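Local coordinates for single-stranded DNA-binding protein DdrB (PDB 4NOE) that binds single-stranded DNA and assists the accurate annealing of complementary strands as part of the DNA damage response of Deinococcus radiodurans, at a contact of chain A with DNA. Numbering follows the deposited sequence.

Contact 1: a contact of chain A with DNA. Residues 91, 106, 108, 121, 123. With nucleotides of chain B.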
loop_
_atom_site.group_PDB
_atom_site.type_symbol
_atom_site.label_atom_id
_atom_site.label_comp_id
_atom_site.label_asym_id
_atom_site.label_seq_id
_atom_site.Cartn_x
_atom_site.Cartn_y
_atom_site.Cartn_z
ATOM N N LEU A 91 -27.766 -1.535 17.340
ATOM C CA LEU A 91 -27.345 -0.203 16.944
ATOM C C LEU A 91 -28.576 0.690 17.083
ATOM O O LEU A 91 -29.535 0.580 16.306
ATOM C CB LEU A 91 -26.817 -0.219 15.504
ATOM C CG LEU A 91 -25.821 -1.352 15.216
ATOM C CD1 LEU A 91 -25.224 -1.259 13.798
ATOM C CD2 LEU A 91 -24.717 -1.376 16.272
ATOM N N LYS A 106 -26.988 -5.775 14.230
ATOM C CA LYS A 106 -25.878 -6.256 13.429
ATOM C C LYS A 106 -25.210 -7.457 14.095
ATOM O O LYS A 106 -24.999 -7.477 15.316
ATOM C CB LYS A 106 -24.872 -5.118 13.188
ATOM C CG LYS A 106 -23.637 -5.530 12.368
ATOM C CD LYS A 106 -22.804 -4.304 11.952
ATOM C CE LYS A 106 -21.812 -4.712 10.866
ATOM N NZ LYS A 106 -20.827 -3.660 10.547
ATOM N N SER A 108 -21.731 -9.349 13.980
ATOM C CA SER A 108 -20.348 -9.166 13.540
ATOM C C SER A 108 -19.370 -9.680 14.592
ATOM O O SER A 108 -19.721 -9.852 15.772
ATOM C CB SER A 108 -20.054 -7.682 13.286
ATOM O OG SER A 108 -19.993 -6.980 14.519
ATOM N N GLU A 121 -13.716 -4.254 8.379
ATOM C CA GLU A 121 -14.309 -2.924 8.471
ATOM C C GLU A 121 -13.626 -2.162 9.604
ATOM O O GLU A 121 -13.723 -2.546 10.772
ATOM C CB GLU A 121 -15.824 -3.028 8.712
ATOM C CG GLU A 121 -16.578 -3.777 7.601
ATOM C CD GLU A 121 -18.019 -4.124 7.980
ATOM O OE1 GLU A 121 -18.542 -3.577 8.979
ATOM O OE2 GLU A 121 -18.626 -4.965 7.284
ATOM N N ALA A 123 -12.851 0.444 12.444
ATOM C CA ALA A 123 -13.729 1.126 13.394
ATOM C C ALA A 123 -12.920 1.904 14.426
ATOM O O ALA A 123 -11.699 1.962 14.338
ATOM C CB ALA A 123 -14.577 0.111 14.094
ATOM P P DT B 2 -20.397 2.376 17.437
ATOM O OP1 DT B 2 -21.060 2.949 18.549
ATOM O OP2 DT B 2 -19.112 2.863 17.123
ATOM O "O5'" DT B 2 -20.332 0.802 17.589
ATOM C "C5'" DT B 2 -21.453 0.028 18.031
ATOM C "C4'" DT B 2 -21.225 -1.456 17.859
ATOM O "O4'" DT B 2 -21.089 -1.800 16.466
ATOM C "C3'" DT B 2 -19.991 -2.013 18.565
ATOM O "O3'" DT B 2 -20.310 -3.202 19.270
ATOM C "C2'" DT B 2 -19.040 -2.324 17.426
ATOM C "C1'" DT B 2 -19.982 -2.644 16.287
ATOM N N1 DT B 2 -19.431 -2.387 14.958
ATOM C C2 DT B 2 -19.549 -3.361 14.003
ATOM O O2 DT B 2 -20.097 -4.416 14.205
ATOM N N3 DT B 2 -19.003 -3.041 12.792
ATOM C C4 DT B 2 -18.365 -1.872 12.451
ATOM O O4 DT B 2 -17.942 -1.720 11.325
ATOM C C5 DT B 2 -18.274 -0.895 13.501
ATOM C C7 DT B 2 -17.615 0.415 13.216
ATOM C C6 DT B 2 -18.795 -1.202 14.689
#
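Lys106 and Ser108 reach the unpaired thymine of DT2 from the same strand, 104-110, but do different work on it. Ser108 offers its hydroxyl OG to the carbonyl O2 of DT2 at the sugar edge, a hydrogen bond of 2.6 Å, with OG displaced from the base plane. Its chi1 of 72° sets OG between the backbone nitrogen and the carbonyl carbon, which turns this short side chain toward the base; a small hydroxyl suits a place where backbone and nucleotide lie so near each other. Lys106 instead skirts the O2 and N3 edge of the base, displaced to one side of its plane. With CG opposite the backbone N (chi1 179°) and the rest of the chain extended, CD of Lys106 lies 4.0 Å from C2 of DT2, and the ammonium NZ is carried on past O2 to the Watson-Crick edge. There Lys106 NZ lies 3.0 Å from the ring nitrogen N3 of DT2, well out of the base plane; as both normally carry hydrogen, the pair is proximity and no hydrogen bond. The charge is met instead by Glu121, whose extended side chain comes from the short strand 121-122 and accepts a bond from Lys106 NZ on the syn lone pair of OE1 at 2.8 Å. That salt bridge fixes the carboxylate beside the base, although OE1 and the carbonyl O4 of DT2, 3.1 Å apart, would be an unfavourable pair of acceptors if Glu121 is ionised; the nearby ammonium probably eases this. With an alanine in place of Lys106, Glu121 would probably be left without its positive mate beside O4, and the apolar packing along the O2 edge would be lost. Ala123 turns its small CB toward the thymine methyl C7, though the modelled approach is too tight to interpret. Leu91, from strand 84-91, supplies an apolar branch for the sugar: its methyl CD2 lies 3.8 Å from C4' of the DT2 deoxyribose.

Contact 2: a contact of chain A with DNA. Residues 87, 89, 108, 129. With nucleotides of chain B.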
loop_
_atom_site.group_PDB
_atom_site.type_symbol
_atom_site.label_atom_id
_atom_site.label_comp_id
_atom_site.label_asym_id
_atom_site.label_seq_id
_atom_site.Cartn_x
_atom_site.Cartn_y
_atom_site.Cartn_z
ATOM N N ARG A 87 -21.427 -11.912 17.148
ATOM C CA ARG A 87 -22.148 -11.304 18.254
ATOM C C ARG A 87 -23.283 -10.434 17.759
ATOM O O ARG A 87 -23.147 -9.740 16.754
ATOM C CB ARG A 87 -21.213 -10.417 19.077
ATOM C CG ARG A 87 -20.587 -11.107 20.252
ATOM C CD ARG A 87 -20.149 -10.119 21.316
ATOM N NE ARG A 87 -19.457 -10.846 22.369
ATOM C CZ ARG A 87 -18.156 -11.113 22.350
ATOM N NH1 ARG A 87 -17.403 -10.682 21.344
ATOM N NH2 ARG A 87 -17.605 -11.801 23.338
ATOM N N ARG A 89 -25.423 -7.202 17.972
ATOM C CA ARG A 89 -25.206 -5.847 18.444
ATOM C C ARG A 89 -26.407 -4.966 18.094
ATOM O O ARG A 89 -26.847 -4.924 16.941
ATOM C CB ARG A 89 -23.900 -5.283 17.843
ATOM C CG ARG A 89 -22.694 -6.260 18.002
ATOM C CD ARG A 89 -21.423 -5.799 17.288
ATOM N NE ARG A 89 -20.417 -6.865 17.147
ATOM C CZ ARG A 89 -19.527 -7.196 18.087
ATOM N NH1 ARG A 89 -19.512 -6.561 19.257
ATOM N NH2 ARG A 89 -18.645 -8.163 17.858
ATOM N N SER A 108 -21.731 -9.349 13.980
ATOM C CA SER A 108 -20.348 -9.166 13.540
ATOM C C SER A 108 -19.370 -9.680 14.592
ATOM O O SER A 108 -19.721 -9.852 15.772
ATOM C CB SER A 108 -20.054 -7.682 13.286
ATOM O OG SER A 108 -19.993 -6.980 14.519
ATOM N N TYR A 129 -13.909 -4.975 12.311
ATOM C CA TYR A 129 -14.996 -5.939 12.410
ATOM C C TYR A 129 -15.226 -6.663 11.081
ATOM O O TYR A 129 -14.874 -6.149 10.015
ATOM C CB TYR A 129 -16.263 -5.227 12.838
ATOM C CG TYR A 129 -16.187 -4.658 14.229
ATOM C CD1 TYR A 129 -16.561 -5.415 15.328
ATOM C CD2 TYR A 129 -15.723 -3.365 14.446
ATOM C CE1 TYR A 129 -16.490 -4.896 16.599
ATOM C CE2 TYR A 129 -15.643 -2.845 15.705
ATOM C CZ TYR A 129 -16.026 -3.615 16.778
ATOM O OH TYR A 129 -15.945 -3.089 18.045
ATOM P P DT B 2 -20.397 2.376 17.437
ATOM O OP1 DT B 2 -21.060 2.949 18.549
ATOM O OP2 DT B 2 -19.112 2.863 17.123
ATOM O "O5'" DT B 2 -20.332 0.802 17.589
ATOM C "C5'" DT B 2 -21.453 0.028 18.031
ATOM C "C4'" DT B 2 -21.225 -1.456 17.859
ATOM O "O4'" DT B 2 -21.089 -1.800 16.466
ATOM C "C3'" DT B 2 -19.991 -2.013 18.565
ATOM O "O3'" DT B 2 -20.310 -3.202 19.270
ATOM C "C2'" DT B 2 -19.040 -2.324 17.426
ATOM C "C1'" DT B 2 -19.982 -2.644 16.287
ATOM N N1 DT B 2 -19.431 -2.387 14.958
ATOM C C2 DT B 2 -19.549 -3.361 14.003
ATOM O O2 DT B 2 -20.097 -4.416 14.205
ATOM N N3 DT B 2 -19.003 -3.041 12.792
ATOM C C4 DT B 2 -18.365 -1.872 12.451
ATOM O O4 DT B 2 -17.942 -1.720 11.325
ATOM C C5 DT B 2 -18.274 -0.895 13.501
ATOM C C7 DT B 2 -17.615 0.415 13.216
ATOM C C6 DT B 2 -18.795 -1.202 14.689
ATOM P P DG B 3 -21.014 -3.168 20.670
ATOM O OP1 DG B 3 -21.670 -4.421 20.873
ATOM O OP2 DG B 3 -21.743 -1.950 20.788
ATOM O "O5'" DG B 3 -19.821 -2.959 21.688
ATOM C "C5'" DG B 3 -18.900 -3.979 22.018
ATOM C "C4'" DG B 3 -17.682 -3.835 21.148
ATOM O "O4'" DG B 3 -17.093 -2.537 21.322
ATOM C "C3'" DG B 3 -16.550 -4.808 21.407
ATOM O "O3'" DG B 3 -16.804 -5.977 20.650
ATOM C "C2'" DG B 3 -15.383 -4.062 20.810
ATOM C "C1'" DG B 3 -15.689 -2.641 21.234
ATOM N N9 DG B 3 -15.153 -2.403 22.555
ATOM C C8 DG B 3 -15.371 -3.172 23.671
ATOM N N7 DG B 3 -14.700 -2.766 24.710
ATOM C C5 DG B 3 -13.985 -1.671 24.246
ATOM C C6 DG B 3 -13.111 -0.802 24.925
ATOM O O6 DG B 3 -12.772 -0.827 26.106
ATOM N N1 DG B 3 -12.618 0.182 24.086
ATOM C C2 DG B 3 -12.922 0.312 22.759
ATOM N N2 DG B 3 -12.322 1.321 22.116
ATOM N N3 DG B 3 -13.747 -0.485 22.112
ATOM C C4 DG B 3 -14.244 -1.446 22.915
ATOM P P DC B 4 -16.324 -7.303 21.121
ATOM O OP1 DC B 4 -17.039 -8.312 20.450
ATOM O OP2 DC B 4 -16.292 -7.261 22.555
ATOM O "O5'" DC B 4 -14.848 -7.382 20.573
ATOM C "C5'" DC B 4 -14.494 -6.942 19.273
ATOM C "C4'" DC B 4 -13.015 -7.137 19.078
ATOM O "O4'" DC B 4 -12.338 -6.035 19.698
ATOM C "C3'" DC B 4 -12.483 -8.396 19.744
ATOM O "O3'" DC B 4 -12.445 -9.419 18.758
ATOM C "C2'" DC B 4 -11.130 -7.970 20.280
ATOM C "C1'" DC B 4 -11.159 -6.443 20.328
ATOM N N1 DC B 4 -11.140 -5.808 21.651
ATOM C C2 DC B 4 -10.444 -4.610 21.816
ATOM O O2 DC B 4 -9.794 -4.162 20.870
ATOM N N3 DC B 4 -10.477 -3.987 23.011
ATOM C C4 DC B 4 -11.198 -4.496 24.007
ATOM N N4 DC B 4 -11.206 -3.843 25.170
ATOM C C5 DC B 4 -11.957 -5.688 23.853
ATOM C C6 DC B 4 -11.898 -6.306 22.670
#
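Strand 84-91 lies beside the DNA backbone of DT2 to DC4 and sends Arg87 and Arg89, alternate residues, toward it, while Tyr129 of strand 128-131 lays a face on the base of DT2 and turns an edge to the Arg89 guanidinium. Arg89 is central. Its chain is extended as far as NE, and the guanidinium is then turned by chi4 of -84°, which directs its NH1 and NH2 end at the phosphate of DC4. Both Arg89 nitrogens bond the same non-bridging oxygen, OP1 of DC4, NH1 at 3.3 Å and NH2 at 3.1 Å, and that oxygen lies in the guanidinium plane. NH1 also forms a salt bridge with the DG3 phosphate, so one arginine bridges successive phosphates, a task suited to a flat cation with several N-H groups. Ser108, which also touches the base itself, holds the guanidinium: Arg89 NE bonds its hydroxyl OG at 2.7 Å and NH2 bonds its backbone carbonyl O at 2.9 Å, from above the carbonyl plane. This side-on grip should limit rotation of the guanidinium. Its faces are covered as well, one by CB of Arg87 toward the rim, the other by Tyr129 CE1 over the centre. Tyr129 in turn lays its ring almost parallel to the thymine of DT2, 13° between planes and 3.9 Å between centroids, a stack that needs an aromatic residue and probably stands in for a neighbouring base. The far end of the same ring packs on the sugar, Tyr129 CZ lying 3.3 Å from C2' of DT2. Arg87 adds a salt bridge to DC4 OP1, but its side chain is poorly ordered and the N-H groups of NH1 do not point at the oxygen, so its help is probably electrostatic. These contacts to phosphate and sugar need no particular base, and they follow the DNA from unpaired DT2 into the paired DG3 and DC4. In the fold, strands 84-91, 104-110 and 128-131 together supply this DNA-binding surface.

Contact 1 and contact 2 form one continuous surface, their C-alpha centres about 5 Å apart, and Ser108 belongs to both. Strands 84-91 and 104-110 also contribute to each: the first gives Leu91 to contact 1 and its arginines to contact 2. DT2 is therefore enclosed from several sides, with the polar edge of its base met in contact 1 and its stacking and onward backbone path set in contact 2. Because DG3 and DC4 are base-paired, the surface spans a junction of unpaired and paired DNA, consistent with annealing. The deposited assembly holds ten protein copies, so the arrangement can recur along bound DNA.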